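PDB 2IP2: phenazine-1-carboxylate N-methyltransferase, which transfers a methyl group from S-adenosyl-L-methionine to phenazine-1-carboxylate, giving 5-methylphenazine-1-carboxylate on the way to the virulence pigment pyocyanine. Local coordinates for residues 278-282 against 283-287; 303-306 against 307-311. All coordinates share one frame; numbering follows the deposited sequence.

Contact 1: 278-282 against 283-287; sequences SEPSP and MSVLW
S281 and S284 exchange side-chain-to-backbone bonds across the first turn of helix 282-295. S281 is the N-cap: its OG reaches forward and accepts from S284 N at 3.2 Å, the bond bent to 143°. In return S284 OG reaches back and donates to S281 O at 2.8 Å, lying in the carbonyl plane on a lone pair. Both serines place OG between their own N and carbonyl carbon (chi1 65° and 77°), where each can meet the other residue's backbone; S281 OG comes 3.1 Å from S284 CB. A water donates to S284 OG and weakly accepts from S281 N, a further, water-mediated link.

P280 flanks the serine pair. Just before the cap, it meets V285, five residues further on: its ring carbon CB lies 3.7 Å from V285 CG1, the two side chains meeting at a slant in a small apolar contact. The other V285 methyl, CG2, sits 3.2 Å from P282 O. That carbonyl takes L286 N at 3.0 Å, the first well-formed helical bond here, whereas V285 N reaches S281 O only weakly. P282 suits the first turn because a proline nitrogen has no hydrogen to leave unpaired.

Beyond the turn, P282 packs on F68, M283 on T17, V285 on A67 and L286 on L64, all of the second subunit. Serine at the cap supplies an acceptor for an amide that has no preceding helical carbonyl. S281 OG also hydrogen-bonds to E325 OE1, and a carboxylate beside the N-terminal end would be expected to interact favourably with the positive end of the helix dipole.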
ATOM      1  N   SER A 278      12.601 -21.847   4.314  1.00 46.10           N
ATOM      2  CA  SER A 278      13.838 -21.157   4.654  1.00 47.35           C
ATOM      3  C   SER A 278      13.737 -19.675   4.327  1.00 47.04           C
ATOM      4  O   SER A 278      13.451 -18.888   5.228  1.00 48.96           O
ATOM      5  CB  SER A 278      15.093 -21.813   4.041  1.00 47.11           C
ATOM      6  OG  SER A 278      14.922 -22.090   2.655  1.00 49.59           O
ATOM      7  N   GLU A 279      13.963 -19.283   3.075  1.00 45.45           N
ATOM      8  CA  GLU A 279      13.950 -17.843   2.748  1.00 43.87           C
ATOM      9  C   GLU A 279      12.739 -17.460   1.888  1.00 40.06           C
ATOM     10  O   GLU A 279      12.858 -17.248   0.685  1.00 39.96           O
ATOM     11  CB  GLU A 279      15.251 -17.412   2.060  1.00 45.29           C
ATOM     12  CG  GLU A 279      16.441 -17.172   3.002  1.00 49.79           C
ATOM     13  CD  GLU A 279      16.340 -15.872   3.816  1.00 56.56           C
ATOM     14  OE1 GLU A 279      15.668 -14.896   3.350  1.00 55.29           O
ATOM     15  OE2 GLU A 279      16.968 -15.835   4.924  1.00 59.48           O
ATOM     16  N   PRO A 280      11.572 -17.294   2.513  1.00 37.45           N
ATOM     17  CA  PRO A 280      10.392 -17.118   1.668  1.00 35.06           C
ATOM     18  C   PRO A 280      10.395 -15.791   0.895  1.00 34.34           C
ATOM     19  O   PRO A 280      10.909 -14.753   1.404  1.00 33.37           O
ATOM     20  CB  PRO A 280       9.245 -17.102   2.684  1.00 34.03           C
ATOM     21  CG  PRO A 280       9.854 -16.538   3.944  1.00 36.67           C
ATOM     22  CD  PRO A 280      11.266 -17.131   3.946  1.00 37.46           C
ATOM     23  N   SER A 281       9.775 -15.798  -0.287  1.00 32.67           N
ATOM     24  CA  SER A 281       9.598 -14.561  -1.044  1.00 31.76           C
ATOM     25  C   SER A 281       8.648 -13.663  -0.295  1.00 29.91           C
ATOM     26  O   SER A 281       7.622 -14.136   0.203  1.00 30.02           O
ATOM     27  CB  SER A 281       9.047 -14.794  -2.437  1.00 32.18           C
ATOM     28  OG  SER A 281       7.754 -15.312  -2.358  1.00 34.69           O
ATOM     29  N   PRO A 282       9.011 -12.381  -0.151  1.00 28.83           N
ATOM     30  CA  PRO A 282       8.097 -11.464   0.555  1.00 28.43           C
ATOM     31  C   PRO A 282       6.656 -11.531   0.050  1.00 27.53           C
ATOM     32  O   PRO A 282       5.707 -11.586   0.858  1.00 28.44           O
ATOM     33  CB  PRO A 282       8.722 -10.097   0.300  1.00 27.96           C
ATOM     34  CG  PRO A 282      10.274 -10.464   0.310  1.00 29.31           C
ATOM     35  CD  PRO A 282      10.294 -11.723  -0.531  1.00 28.14           C
ATOM     36  N   MET A 283       6.479 -11.561  -1.260  1.00 26.61           N
ATOM     37  CA  MET A 283       5.100 -11.649  -1.793  1.00 26.36           C
ATOM     38  C   MET A 283       4.328 -12.936  -1.405  1.00 25.85           C
ATOM     39  O   MET A 283       3.141 -12.897  -1.210  1.00 25.42           O
ATOM     40  CB  MET A 283       5.070 -11.468  -3.310  1.00 28.36           C
ATOM     41  CG  MET A 283       5.274 -10.035  -3.755  1.00 30.27           C
ATOM     42  SD  MET A 283       4.101  -8.844  -3.005  1.00 34.18           S
ATOM     43  CE  MET A 283       2.547  -9.529  -3.475  1.00 22.36           C
ATOM     44  N   SER A 284       4.999 -14.076  -1.250  1.00 25.18           N
ATOM     45  CA  SER A 284       4.308 -15.321  -0.878  1.00 24.07           C
ATOM     46  C   SER A 284       3.739 -15.222   0.549  1.00 23.89           C
ATOM     47  O   SER A 284       2.617 -15.720   0.858  1.00 25.10           O
ATOM     48  CB  SER A 284       5.276 -16.521  -1.024  1.00 22.63           C
ATOM     49  OG  SER A 284       6.216 -16.584   0.064  1.00 25.39           O
ATOM     50  N   VAL A 285       4.493 -14.560   1.412  1.00 24.66           N
ATOM     51  CA  VAL A 285       4.089 -14.435   2.783  1.00 24.57           C
ATOM     52  C   VAL A 285       2.981 -13.363   2.936  1.00 24.41           C
ATOM     53  O   VAL A 285       2.076 -13.528   3.742  1.00 23.57           O
ATOM     54  CB  VAL A 285       5.286 -14.367   3.789  1.00 25.48           C
ATOM     55  CG1 VAL A 285       5.996 -15.734   3.789  1.00 26.12           C
ATOM     56  CG2 VAL A 285       6.328 -13.276   3.476  1.00 27.23           C
ATOM     57  N   LEU A 286       3.039 -12.324   2.124  1.00 23.33           N
ATOM     58  CA  LEU A 286       1.937 -11.359   2.077  1.00 22.92           C
ATOM     59  C   LEU A 286       0.630 -12.075   1.638  1.00 22.78           C
ATOM     60  O   LEU A 286      -0.466 -11.873   2.241  1.00 21.15           O
ATOM     61  CB  LEU A 286       2.268 -10.249   1.098  1.00 22.70           C
ATOM     62  CG  LEU A 286       1.219  -9.103   0.981  1.00 24.35           C
ATOM     63  CD1 LEU A 286       1.018  -8.523   2.351  1.00 23.36           C
ATOM     64  CD2 LEU A 286       1.774  -8.034   0.089  1.00 24.52           C
ATOM     65  N   TRP A 287       0.714 -12.879   0.576  1.00 22.44           N
ATOM     66  CA  TRP A 287      -0.459 -13.731   0.208  1.00 21.82           C
ATOM     67  C   TRP A 287      -0.952 -14.605   1.375  1.00 22.35           C
ATOM     68  O   TRP A 287      -2.176 -14.808   1.577  1.00 21.10           O
ATOM     69  CB  TRP A 287      -0.142 -14.613  -0.987  1.00 24.48           C
ATOM     70  CG  TRP A 287      -0.133 -13.894  -2.318  1.00 25.67           C
ATOM     71  CD1 TRP A 287       0.944 -13.727  -3.165  1.00 26.78           C
ATOM     72  CD2 TRP A 287      -1.240 -13.206  -2.933  1.00 25.04           C
ATOM     73  NE1 TRP A 287       0.556 -12.997  -4.270  1.00 30.00           N
ATOM     74  CE2 TRP A 287      -0.777 -12.681  -4.161  1.00 27.63           C
ATOM     75  CE3 TRP A 287      -2.576 -13.020  -2.574  1.00 26.99           C
ATOM     76  CZ2 TRP A 287      -1.620 -11.964  -5.048  1.00 28.75           C
ATOM     77  CZ3 TRP A 287      -3.430 -12.339  -3.477  1.00 27.61           C
ATOM     78  CH2 TRP A 287      -2.946 -11.835  -4.685  1.00 26.28           C
TER
HETATM   79  O   HOH W   1       8.129 -18.667  -0.485  1.00 29.79           O

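Contact 2: 303-306 against 307-311; sequences EEVV and DLLGR
E304 O receives two donors: L308 N at 3.0 Å, with the amide tilted 30° from the carbonyl plane, and a water at 2.9 Å. The same water accepts from R311 NH2 at the guanidinium edge, so a main-chain carbonyl is tied through it to a side chain seven residues on. R311 folds back along the helix and lays one guanidinium face over L308 CA, 3.9 Å above the plane; NH2 also forms a salt bridge with E248.

On another side, D307 N bonds to E303 O at 2.9 Å. With D307 CG anti to its own carbonyl carbon (chi1 -73°), that carboxyl carbon lies 3.4 Å from E303 O, and D307 OD2 lies 3.8 Å from E303 CG. The two carboxylate planes are 46° apart, and OE2 of E303 stands 4.5 Å from OD2 of D307; these like charges would be expected to disfavour each other mildly, a cost that solvent at this exposed site probably lessens.

The inward side is apolar. V305 CG1 and L309 CD1, one turn apart, make a light contact at 4.3 Å. Branched aliphatic residues suit this side of an amphipathic helix: V305 and L309 pack on I329 of strand 326-333, V306 and L309 on V316 of strand 314-322, and on helix 248-261 L308 meets S251 and L309 meets L255.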
ATOM      1  N   GLU A 303       8.025 -27.817   1.425  1.00 33.47           N
ATOM      2  CA  GLU A 303       8.451 -29.049   2.114  1.00 35.95           C
ATOM      3  C   GLU A 303       7.262 -29.871   2.619  1.00 34.17           C
ATOM      4  O   GLU A 303       7.223 -31.081   2.417  1.00 36.10           O
ATOM      5  CB  GLU A 303       9.423 -28.735   3.269  1.00 34.68           C
ATOM      6  CG  GLU A 303       9.908 -30.003   4.017  1.00 41.53           C
ATOM      7  CD  GLU A 303      11.298 -29.849   4.718  1.00 43.88           C
ATOM      8  OE1 GLU A 303      11.549 -28.768   5.329  1.00 48.96           O
ATOM      9  OE2 GLU A 303      12.124 -30.821   4.660  1.00 47.82           O
ATOM     10  N   GLU A 304       6.322 -29.234   3.313  1.00 33.60           N
ATOM     11  CA  GLU A 304       5.129 -29.919   3.797  1.00 32.36           C
ATOM     12  C   GLU A 304       4.389 -30.560   2.618  1.00 32.06           C
ATOM     13  O   GLU A 304       3.856 -31.661   2.761  1.00 31.27           O
ATOM     14  CB  GLU A 304       4.205 -28.977   4.577  1.00 33.10           C
ATOM     15  CG  GLU A 304       4.769 -28.464   5.942  1.00 32.93           C
ATOM     16  CD  GLU A 304       3.887 -27.391   6.679  1.00 36.39           C
ATOM     17  OE1 GLU A 304       3.246 -26.505   6.050  1.00 36.89           O
ATOM     18  OE2 GLU A 304       3.848 -27.413   7.932  1.00 43.45           O
ATOM     19  N   VAL A 305       4.367 -29.911   1.453  1.00 31.09           N
ATOM     20  CA  VAL A 305       3.567 -30.490   0.356  1.00 31.96           C
ATOM     21  C   VAL A 305       4.290 -31.718  -0.224  1.00 32.50           C
ATOM     22  O   VAL A 305       3.702 -32.752  -0.484  1.00 32.01           O
ATOM     23  CB  VAL A 305       3.180 -29.452  -0.730  1.00 32.36           C
ATOM     24  CG1 VAL A 305       2.563 -30.173  -1.947  1.00 29.91           C
ATOM     25  CG2 VAL A 305       2.194 -28.360  -0.114  1.00 28.43           C
ATOM     26  N   VAL A 306       5.591 -31.590  -0.366  1.00 33.39           N
ATOM     27  CA  VAL A 306       6.430 -32.677  -0.858  1.00 34.12           C
ATOM     28  C   VAL A 306       6.321 -33.893   0.085  1.00 34.87           C
ATOM     29  O   VAL A 306       6.095 -35.036  -0.387  1.00 33.26           O
ATOM     30  CB  VAL A 306       7.876 -32.172  -1.038  1.00 34.30           C
ATOM     31  CG1 VAL A 306       8.863 -33.315  -1.185  1.00 35.27           C
ATOM     32  CG2 VAL A 306       7.984 -31.173  -2.258  1.00 34.74           C
ATOM     33  N   ASP A 307       6.422 -33.647   1.397  1.00 34.67           N
ATOM     34  CA  ASP A 307       6.320 -34.727   2.401  1.00 34.92           C
ATOM     35  C   ASP A 307       4.935 -35.389   2.440  1.00 35.01           C
ATOM     36  O   ASP A 307       4.803 -36.590   2.667  1.00 34.29           O
ATOM     37  CB  ASP A 307       6.640 -34.201   3.797  1.00 35.34           C
ATOM     38  CG  ASP A 307       8.094 -33.924   3.990  1.00 37.87           C
ATOM     39  OD1 ASP A 307       8.899 -34.286   3.098  1.00 40.53           O
ATOM     40  OD2 ASP A 307       8.416 -33.294   5.028  1.00 43.33           O
ATOM     41  N   LEU A 308       3.899 -34.585   2.223  1.00 34.57           N
ATOM     42  CA  LEU A 308       2.538 -35.081   2.190  1.00 34.20           C
ATOM     43  C   LEU A 308       2.355 -35.967   0.968  1.00 34.33           C
ATOM     44  O   LEU A 308       1.720 -37.048   1.055  1.00 34.56           O
ATOM     45  CB  LEU A 308       1.536 -33.918   2.216  1.00 34.62           C
ATOM     46  CG  LEU A 308       0.050 -34.284   2.063  1.00 34.70           C
ATOM     47  CD1 LEU A 308      -0.488 -35.271   3.113  1.00 38.83           C
ATOM     48  CD2 LEU A 308      -0.836 -33.008   2.027  1.00 33.71           C
ATOM     49  N   LEU A 309       2.926 -35.531  -0.154  1.00 34.40           N
ATOM     50  CA  LEU A 309       2.907 -36.311  -1.420  1.00 34.84           C
ATOM     51  C   LEU A 309       3.543 -37.685  -1.230  1.00 36.74           C
ATOM     52  O   LEU A 309       2.930 -38.696  -1.593  1.00 37.45           O
ATOM     53  CB  LEU A 309       3.607 -35.574  -2.555  1.00 33.21           C
ATOM     54  CG  LEU A 309       2.731 -34.426  -3.140  1.00 31.30           C
ATOM     55  CD1 LEU A 309       3.525 -33.651  -4.193  1.00 28.39           C
ATOM     56  CD2 LEU A 309       1.449 -34.967  -3.736  1.00 31.29           C
ATOM     57  N   GLY A 310       4.752 -37.701  -0.651  1.00 37.58           N
ATOM     58  CA  GLY A 310       5.456 -38.945  -0.296  1.00 37.93           C
ATOM     59  C   GLY A 310       4.621 -39.849   0.592  1.00 39.38           C
ATOM     60  O   GLY A 310       4.568 -41.054   0.345  1.00 39.69           O
ATOM     61  N   ARG A 311       3.946 -39.278   1.595  1.00 38.78           N
ATOM     62  CA  ARG A 311       3.118 -40.046   2.532  1.00 39.82           C
ATOM     63  C   ARG A 311       1.981 -40.688   1.731  1.00 40.22           C
ATOM     64  O   ARG A 311       1.508 -41.792   2.049  1.00 39.54           O
ATOM     65  CB  ARG A 311       2.553 -39.109   3.581  1.00 40.53           C
ATOM     66  CG  ARG A 311       2.718 -39.518   5.038  1.00 42.80           C
ATOM     67  CD  ARG A 311       3.331 -38.412   5.879  1.00 38.04           C
ATOM     68  NE  ARG A 311       2.497 -37.209   6.024  1.00 37.36           N
ATOM     69  CZ  ARG A 311       2.980 -35.961   6.010  1.00 35.69           C
ATOM     70  NH1 ARG A 311       4.283 -35.733   5.823  1.00 30.93           N
ATOM     71  NH2 ARG A 311       2.158 -34.941   6.188  1.00 33.51           N
TER
HETATM   72  O   HOH W   2       3.291 -32.525   5.472  1.00 38.10           O

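In the fold
Both contacts are local turns in the C-terminal part of the O-methyltransferase domain, and neither closes a long loop. From the N terminus, the chain leaves strand 267-272, passes through the loop to contact 1 and enters helix 282-295; contact 2 then lies within the next helix, 302-311, which leads to strand 314-322. They are in series, neither nested nor crossed, with centres about 19 Å apart and nearest atoms about 7 Å apart without touching. Contact 1 joins the helix start to the loop between the last two strands and to the second subunit of the homodimer. Contact 2 instead belongs to a helix packed on the mixed seven-stranded sheet of the Rossmann-like methyltransferase fold.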